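Local atomic coordinates of protein argonaute (Marinitoga piezophila, PDB entry 5I4A), a protein that uses short guide RNAs with a 5'-hydroxyl end to bind complementary DNA or RNA targets and cleave them, DNA cleavage preferring manganese over magnesium. Residues Y571-F576 and T615-P620; N552-K558 and N578-V582. The contacts are given in a common frame with arbitrary orientation. Residues are numbered along the deposited sequence.

Contact 1: residues Y571-F576 and T615-P620; sequences YYPKTF and TNYKLP. With nucleotides of chain B.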
loop_
_atom_site.group_PDB
_atom_site.type_symbol
_atom_site.label_atom_id
_atom_site.label_comp_id
_atom_site.label_asym_id
_atom_site.label_seq_id
_atom_site.Cartn_x
_atom_site.Cartn_y
_atom_site.Cartn_z
ATOM N N TYR A 571 -0.856 -10.429 -9.716
ATOM C CA TYR A 571 -2.013 -9.867 -10.390
ATOM C C TYR A 571 -1.881 -8.353 -10.449
ATOM O O TYR A 571 -1.276 -7.725 -9.574
ATOM C CB TYR A 571 -3.332 -10.283 -9.718
ATOM C CG TYR A 571 -3.664 -9.619 -8.399
ATOM C CD1 TYR A 571 -4.251 -8.358 -8.358
ATOM C CD2 TYR A 571 -3.440 -10.274 -7.195
ATOM C CE1 TYR A 571 -4.572 -7.755 -7.155
ATOM C CE2 TYR A 571 -3.762 -9.679 -5.987
ATOM C CZ TYR A 571 -4.326 -8.420 -5.973
ATOM O OH TYR A 571 -4.647 -7.823 -4.775
ATOM N N TYR A 572 -2.430 -7.780 -11.514
ATOM C CA TYR A 572 -2.432 -6.335 -11.724
ATOM C C TYR A 572 -3.881 -5.877 -11.724
ATOM O O TYR A 572 -4.586 -6.042 -12.736
ATOM C CB TYR A 572 -1.737 -5.970 -13.036
ATOM C CG TYR A 572 -0.264 -6.330 -13.056
ATOM C CD1 TYR A 572 0.150 -7.637 -13.282
ATOM C CD2 TYR A 572 0.712 -5.362 -12.849
ATOM C CE1 TYR A 572 1.490 -7.972 -13.297
ATOM C CE2 TYR A 572 2.056 -5.686 -12.861
ATOM C CZ TYR A 572 2.440 -6.994 -13.087
ATOM O OH TYR A 572 3.775 -7.326 -13.103
ATOM N N PRO A 573 -4.377 -5.321 -10.622
ATOM C CA PRO A 573 -5.800 -4.981 -10.541
ATOM C C PRO A 573 -6.149 -3.815 -11.452
ATOM O O PRO A 573 -5.300 -3.003 -11.828
ATOM C CB PRO A 573 -5.993 -4.609 -9.067
ATOM C CG PRO A 573 -4.641 -4.125 -8.634
ATOM C CD PRO A 573 -3.644 -4.949 -9.399
ATOM N N LYS A 574 -7.431 -3.747 -11.811
ATOM C CA LYS A 574 -7.900 -2.665 -12.665
ATOM C C LYS A 574 -7.704 -1.325 -11.969
ATOM O O LYS A 574 -8.012 -1.167 -10.784
ATOM C CB LYS A 574 -9.372 -2.860 -13.029
ATOM C CG LYS A 574 -9.900 -1.796 -13.983
ATOM C CD LYS A 574 -11.244 -2.173 -14.591
ATOM C CE LYS A 574 -12.403 -1.855 -13.657
ATOM N NZ LYS A 574 -12.397 -2.700 -12.430
ATOM N N THR A 575 -7.172 -0.360 -12.714
ATOM C CA THR A 575 -6.846 0.946 -12.164
ATOM C C THR A 575 -6.806 1.950 -13.307
ATOM O O THR A 575 -6.346 1.628 -14.406
ATOM C CB THR A 575 -5.497 0.915 -11.428
ATOM O OG1 THR A 575 -5.495 -0.139 -10.457
ATOM C CG2 THR A 575 -5.242 2.221 -10.717
ATOM N N PHE A 576 -7.307 3.156 -13.051
ATOM C CA PHE A 576 -7.165 4.256 -13.994
ATOM C C PHE A 576 -5.871 5.034 -13.786
ATOM O O PHE A 576 -5.650 6.037 -14.471
ATOM C CB PHE A 576 -8.373 5.203 -13.907
ATOM C CG PHE A 576 -8.635 5.737 -12.526
ATOM C CD1 PHE A 576 -9.443 5.041 -11.641
ATOM C CD2 PHE A 576 -8.085 6.941 -12.115
ATOM C CE1 PHE A 576 -9.690 5.529 -10.372
ATOM C CE2 PHE A 576 -8.331 7.437 -10.847
ATOM C CZ PHE A 576 -9.131 6.726 -9.974
ATOM N N THR A 615 -14.929 2.733 -8.545
ATOM C CA THR A 615 -13.552 2.304 -8.335
ATOM C C THR A 615 -13.574 0.938 -7.667
ATOM O O THR A 615 -14.568 0.544 -7.055
ATOM C CB THR A 615 -12.741 3.281 -7.464
ATOM O OG1 THR A 615 -13.237 3.252 -6.119
ATOM C CG2 THR A 615 -12.818 4.709 -8.006
ATOM N N ASN A 616 -12.462 0.216 -7.774
ATOM C CA ASN A 616 -12.353 -1.094 -7.150
ATOM C C ASN A 616 -11.113 -1.159 -6.272
ATOM O O ASN A 616 -10.136 -0.432 -6.475
ATOM C CB ASN A 616 -12.322 -2.221 -8.192
ATOM C CG ASN A 616 -11.283 -1.995 -9.268
ATOM O OD1 ASN A 616 -11.604 -1.562 -10.374
ATOM N ND2 ASN A 616 -10.027 -2.286 -8.950
ATOM N N TYR A 617 -11.164 -2.053 -5.292
ATOM C CA TYR A 617 -10.037 -2.264 -4.398
ATOM C C TYR A 617 -8.882 -2.933 -5.137
ATOM O O TYR A 617 -9.075 -3.658 -6.116
ATOM C CB TYR A 617 -10.463 -3.118 -3.206
ATOM C CG TYR A 617 -11.465 -2.433 -2.301
ATOM C CD1 TYR A 617 -11.281 -1.116 -1.904
ATOM C CD2 TYR A 617 -12.598 -3.099 -1.852
ATOM C CE1 TYR A 617 -12.191 -0.481 -1.079
ATOM C CE2 TYR A 617 -13.516 -2.471 -1.026
ATOM C CZ TYR A 617 -13.307 -1.162 -0.641
ATOM O OH TYR A 617 -14.213 -0.530 0.180
ATOM N N LYS A 618 -7.666 -2.681 -4.653
ATOM C CA LYS A 618 -6.461 -3.268 -5.224
ATOM C C LYS A 618 -5.984 -4.500 -4.472
ATOM O O LYS A 618 -5.441 -5.421 -5.092
ATOM C CB LYS A 618 -5.335 -2.228 -5.258
ATOM C CG LYS A 618 -5.580 -1.107 -6.252
ATOM C CD LYS A 618 -4.908 0.184 -5.827
ATOM C CE LYS A 618 -5.262 1.308 -6.789
ATOM N NZ LYS A 618 -5.108 2.654 -6.171
ATOM N N LEU A 619 -6.189 -4.544 -3.167
ATOM C CA LEU A 619 -5.802 -5.653 -2.317
ATOM C C LEU A 619 -7.023 -6.481 -1.939
ATOM O O LEU A 619 -8.157 -5.994 -1.996
ATOM C CB LEU A 619 -5.118 -5.134 -1.046
ATOM C CG LEU A 619 -3.836 -4.339 -1.302
ATOM C CD1 LEU A 619 -3.338 -3.667 -0.031
ATOM C CD2 LEU A 619 -2.769 -5.247 -1.886
ATOM N N PRO A 620 -6.833 -7.747 -1.557
ATOM C CA PRO A 620 -7.966 -8.535 -1.062
ATOM C C PRO A 620 -8.616 -7.829 0.115
ATOM O O PRO A 620 -7.935 -7.240 0.956
ATOM C CB PRO A 620 -7.327 -9.868 -0.649
ATOM C CG PRO A 620 -5.866 -9.579 -0.517
ATOM C CD PRO A 620 -5.577 -8.516 -1.527
ATOM P P U B 3 -15.998 8.098 0.856
ATOM O OP1 U B 3 -15.961 7.137 1.987
ATOM O OP2 U B 3 -15.043 9.231 0.835
ATOM O "O5'" U B 3 -15.802 7.270 -0.485
ATOM C "C5'" U B 3 -14.539 7.212 -1.119
ATOM C "C4'" U B 3 -14.647 6.629 -2.502
ATOM O "O4'" U B 3 -15.240 7.599 -3.406
ATOM C "C3'" U B 3 -13.324 6.267 -3.151
ATOM O "O3'" U B 3 -12.868 4.988 -2.753
ATOM C "C2'" U B 3 -13.634 6.357 -4.636
ATOM O "O2'" U B 3 -14.298 5.187 -5.078
ATOM C "C1'" U B 3 -14.621 7.525 -4.671
ATOM N N1 U B 3 -13.933 8.811 -4.922
ATOM C C2 U B 3 -13.384 9.035 -6.173
ATOM O O2 U B 3 -13.439 8.235 -7.092
ATOM N N3 U B 3 -12.759 10.250 -6.314
ATOM C C4 U B 3 -12.632 11.235 -5.362
ATOM O O4 U B 3 -12.041 12.277 -5.647
ATOM C C5 U B 3 -13.224 10.928 -4.097
ATOM C C6 U B 3 -13.838 9.754 -3.928
ATOM P P A B 4 -11.450 4.830 -2.025
ATOM O OP1 A B 4 -11.162 3.377 -1.913
ATOM O OP2 A B 4 -11.475 5.679 -0.807
ATOM O "O5'" A B 4 -10.416 5.453 -3.063
ATOM C "C5'" A B 4 -10.290 4.915 -4.371
ATOM C "C4'" A B 4 -9.549 5.850 -5.290
ATOM O "O4'" A B 4 -10.301 7.079 -5.468
ATOM C "C3'" A B 4 -8.189 6.330 -4.813
ATOM O "O3'" A B 4 -7.162 5.370 -4.995
ATOM C "C2'" A B 4 -7.989 7.597 -5.632
ATOM O "O2'" A B 4 -7.586 7.284 -6.956
ATOM C "C1'" A B 4 -9.410 8.157 -5.675
ATOM N N9 A B 4 -9.627 9.174 -4.631
ATOM C C8 A B 4 -10.213 9.015 -3.399
ATOM N N7 A B 4 -10.258 10.120 -2.694
ATOM C C5 A B 4 -9.657 11.069 -3.513
ATOM C C6 A B 4 -9.391 12.437 -3.339
ATOM N N6 A B 4 -9.719 13.118 -2.237
ATOM N N1 A B 4 -8.775 13.095 -4.347
ATOM C C2 A B 4 -8.451 12.412 -5.454
ATOM N N3 A B 4 -8.646 11.123 -5.732
ATOM C C4 A B 4 -9.258 10.499 -4.708
ATOM P P C B 5 -5.927 5.296 -3.968
ATOM O OP1 C B 5 -5.075 4.143 -4.353
ATOM O OP2 C B 5 -6.465 5.371 -2.587
ATOM O "O5'" C B 5 -5.106 6.635 -4.249
ATOM C "C5'" C B 5 -4.592 6.928 -5.543
ATOM C "C4'" C B 5 -4.258 8.394 -5.682
ATOM O "O4'" C B 5 -5.410 9.191 -5.326
ATOM C "C3'" C B 5 -3.142 8.900 -4.781
ATOM O "O3'" C B 5 -1.874 8.711 -5.383
ATOM C "C2'" C B 5 -3.481 10.377 -4.574
ATOM O "O2'" C B 5 -2.919 11.174 -5.605
ATOM C "C1'" C B 5 -5.007 10.393 -4.715
ATOM N N1 C B 5 -5.737 10.547 -3.434
ATOM C C2 C B 5 -5.851 11.816 -2.856
ATOM O O2 C B 5 -5.309 12.783 -3.413
ATOM N N3 C B 5 -6.539 11.960 -1.698
ATOM C C4 C B 5 -7.111 10.901 -1.122
ATOM N N4 C B 5 -7.778 11.095 0.020
ATOM C C5 C B 5 -7.023 9.600 -1.694
ATOM C C6 C B 5 -6.341 9.472 -2.840
#
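Running in nearly opposite directions, with end-to-end vectors 161° apart, segments 571-576 and 615-620 lie in two loops of the RNase H-fold PIWI domain, the first starting at the end of strand 568-571. The CA atoms of Pro573 and Lys618 lie 5.6 Å apart, those of Lys574 and Asn616 7.3 Å, and the hydrogen bonds between the loops all involve side chains. Asn616 ND2 donates to Lys574 O (2.9 Å, 158°), while Asn616 OD1 receives Lys574 NZ at a very short 2.5 Å. Asn616 ND2 also reaches Tyr617 O in its own loop (3.3 Å). At the other end, Tyr571 OH donates to Lys618 O (2.5 Å). Between these polar points, Pro573 CG rests 3.9 Å from Lys618 CB. Pro620 is the N-cap residue of helix 621-631, which carries Asn627, an inferred catalytic residue and Mn(2+) ligand; the side chain of Leu619 is about 3 Å from that of Asn627. The guide RNA runs past the 576/615 end. There Phe576 CE1 meets Thr615 CG2 at 4.0 Å, Lys618 NZ lies 3.6 Å from O3' of A4 of chain B, and Thr615 OG1 shares a very short 2.4 Å hydrogen bond with O2' of U3 of chain B.

Contact 2: residues N552-K558 and N578-V582; sequences NSYDDLK and NQKGV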
loop_
_atom_site.group_PDB
_atom_site.type_symbol
_atom_site.label_atom_id
_atom_site.label_comp_id
_atom_site.label_asym_id
_atom_site.label_seq_id
_atom_site.Cartn_x
_atom_site.Cartn_y
_atom_site.Cartn_z
ATOM N N ASN A 552 7.114 -5.677 -13.481
ATOM C CA ASN A 552 6.151 -4.938 -14.284
ATOM C C ASN A 552 6.491 -5.141 -15.757
ATOM O O ASN A 552 7.233 -6.062 -16.114
ATOM C CB ASN A 552 6.141 -3.459 -13.860
ATOM C CG ASN A 552 4.757 -2.853 -13.908
ATOM O OD1 ASN A 552 3.950 -3.191 -14.773
ATOM N ND2 ASN A 552 4.470 -1.958 -12.971
ATOM N N SER A 553 5.954 -4.273 -16.612
ATOM C CA SER A 553 6.082 -4.424 -18.055
ATOM C C SER A 553 5.593 -3.155 -18.735
ATOM O O SER A 553 4.800 -2.395 -18.174
ATOM C CB SER A 553 5.282 -5.625 -18.561
ATOM O OG SER A 553 5.136 -5.579 -19.970
ATOM N N TYR A 554 6.069 -2.944 -19.962
ATOM C CA TYR A 554 5.480 -1.924 -20.820
ATOM C C TYR A 554 4.204 -2.405 -21.496
ATOM O O TYR A 554 3.438 -1.578 -22.002
ATOM C CB TYR A 554 6.489 -1.448 -21.874
ATOM C CG TYR A 554 7.218 -2.549 -22.617
ATOM C CD1 TYR A 554 6.606 -3.244 -23.656
ATOM C CD2 TYR A 554 8.530 -2.875 -22.296
ATOM C CE1 TYR A 554 7.276 -4.245 -24.341
ATOM C CE2 TYR A 554 9.207 -3.870 -22.977
ATOM C CZ TYR A 554 8.576 -4.554 -23.996
ATOM O OH TYR A 554 9.245 -5.547 -24.674
ATOM N N ASP A 555 3.959 -3.713 -21.512
ATOM C CA ASP A 555 2.681 -4.239 -21.963
ATOM C C ASP A 555 1.602 -3.960 -20.922
ATOM O O ASP A 555 1.885 -3.707 -19.746
ATOM C CB ASP A 555 2.780 -5.742 -22.223
ATOM C CG ASP A 555 3.763 -6.081 -23.325
ATOM O OD1 ASP A 555 3.837 -5.319 -24.310
ATOM O OD2 ASP A 555 4.459 -7.110 -23.204
ATOM N N ASP A 556 0.348 -4.011 -21.366
ATOM C CA ASP A 556 -0.796 -3.808 -20.482
ATOM C C ASP A 556 -1.139 -5.133 -19.812
ATOM O O ASP A 556 -1.558 -6.085 -20.479
ATOM C CB ASP A 556 -1.997 -3.263 -21.249
ATOM C CG ASP A 556 -3.223 -3.108 -20.369
ATOM O OD1 ASP A 556 -3.060 -2.746 -19.186
ATOM O OD2 ASP A 556 -4.346 -3.355 -20.854
ATOM N N LEU A 557 -0.966 -5.189 -18.495
ATOM C CA LEU A 557 -1.261 -6.379 -17.710
ATOM C C LEU A 557 -2.419 -6.165 -16.744
ATOM O O LEU A 557 -2.669 -7.023 -15.892
ATOM C CB LEU A 557 -0.011 -6.819 -16.943
ATOM C CG LEU A 557 1.230 -7.067 -17.803
ATOM C CD1 LEU A 557 2.468 -7.193 -16.935
ATOM C CD2 LEU A 557 1.042 -8.308 -18.653
ATOM N N LYS A 558 -3.127 -5.042 -16.853
ATOM C CA LYS A 558 -4.218 -4.759 -15.932
ATOM C C LYS A 558 -5.307 -5.818 -16.055
ATOM O O LYS A 558 -5.705 -6.193 -17.163
ATOM C CB LYS A 558 -4.795 -3.367 -16.195
ATOM C CG LYS A 558 -3.784 -2.233 -16.079
ATOM C CD LYS A 558 -4.463 -0.951 -15.618
ATOM C CE LYS A 558 -3.612 0.276 -15.901
ATOM N NZ LYS A 558 -3.680 0.670 -17.337
ATOM N N ASN A 578 -1.403 4.393 -12.825
ATOM C CA ASN A 578 -0.316 3.606 -13.386
ATOM C C ASN A 578 -0.489 2.128 -13.058
ATOM O O ASN A 578 -1.054 1.754 -12.027
ATOM C CB ASN A 578 1.031 4.098 -12.861
ATOM C CG ASN A 578 1.402 5.460 -13.402
ATOM O OD1 ASN A 578 1.365 5.688 -14.611
ATOM N ND2 ASN A 578 1.747 6.380 -12.509
ATOM N N GLN A 579 0.013 1.286 -13.956
ATOM C CA GLN A 579 -0.061 -0.161 -13.796
ATOM C C GLN A 579 0.839 -0.595 -12.644
ATOM O O GLN A 579 2.063 -0.458 -12.717
ATOM C CB GLN A 579 0.347 -0.830 -15.104
ATOM C CG GLN A 579 0.290 -2.339 -15.113
ATOM C CD GLN A 579 0.588 -2.899 -16.489
ATOM O OE1 GLN A 579 -0.323 -3.271 -17.229
ATOM N NE2 GLN A 579 1.867 -2.951 -16.845
ATOM N N LYS A 580 0.236 -1.113 -11.574
ATOM C CA LYS A 580 0.972 -1.588 -10.411
ATOM C C LYS A 580 0.564 -3.021 -10.108
ATOM O O LYS A 580 -0.605 -3.388 -10.253
ATOM C CB LYS A 580 0.724 -0.707 -9.178
ATOM C CG LYS A 580 1.201 0.728 -9.325
ATOM C CD LYS A 580 1.617 1.314 -7.982
ATOM C CE LYS A 580 0.547 1.101 -6.922
ATOM N NZ LYS A 580 0.931 1.700 -5.612
ATOM N N GLY A 581 1.532 -3.826 -9.680
ATOM C CA GLY A 581 1.308 -5.230 -9.435
ATOM C C GLY A 581 1.175 -5.569 -7.964
ATOM O O GLY A 581 1.611 -4.827 -7.087
ATOM N N VAL A 582 0.563 -6.722 -7.708
ATOM C CA VAL A 582 0.424 -7.273 -6.366
ATOM C C VAL A 582 0.911 -8.712 -6.406
ATOM O O VAL A 582 0.324 -9.550 -7.102
ATOM C CB VAL A 582 -1.025 -7.205 -5.853
ATOM C CG1 VAL A 582 -1.135 -7.901 -4.513
ATOM C CG2 VAL A 582 -1.486 -5.761 -5.746
#
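Gln579 extends its side chain (chi1 and chi2 both t) into the curve of loop 552-558, and 151 Å² of the residue is covered there. Both ends of its amide are satisfied. Gln579 NE2 donates to Asn552 OD1 (2.9 Å, 146°) and to Asp555 O (3.0 Å, 156°), which accounts for its two protons. Gln579 OE1 accepts from Leu557 N at a very short 2.4 Å, with an angle of 170°. The same Asn552 amide donates through Asn552 ND2 to Gln579 O (2.8 Å, 168°), so each residue both gives and receives, and Asn552 OD1 also takes Ser553 N (2.9 Å). Within the segment, two side chains accept from backbone N-H groups two residues on: Ser553 OG from Asp555 N (2.7 Å) and Asp556 OD1 from Lys558 N (3.3 Å), the latter with a long salt bridge from Lys558 NZ to Asp556 OD1 (3.9 Å). Beyond the pair, Asp555 OD2 accepts Tyr5 N and Asn552 N donates to Asn7 OD1, tying the loop to the N-terminal domain. An ST turn at Ser553 and an Asx turn at Asp556 thus shape the loop before strand 560-565, and the Gln579 amide joins it to the loop before strand 582-589 of the RNase H-like PIWI domain.

In the fold
Contacts 1 and 2 share one connection, since 571-576 and 578-582 both belong to the link between strands 568-571 and 582-589. Their segments alternate along the chain, and their centres are 11 Å apart. Tyr571 O and Val582 N, 2.8 Å apart, join them in a probable hydrogen bond of the PIWI sheet, while Tyr572 CB packs 3.2 Å from Leu557 O. Both are partly buried: 4 of 11 touching residues are buried in contact 1, 2 of 8 in contact 2. Contact 1 adds aromatic and proline packing to its polar bonds and touches the guide directly; contact 2, dominated by amides, comes within about 5 Å of the RNA (nearest atoms) and bonds to the N-terminal domain.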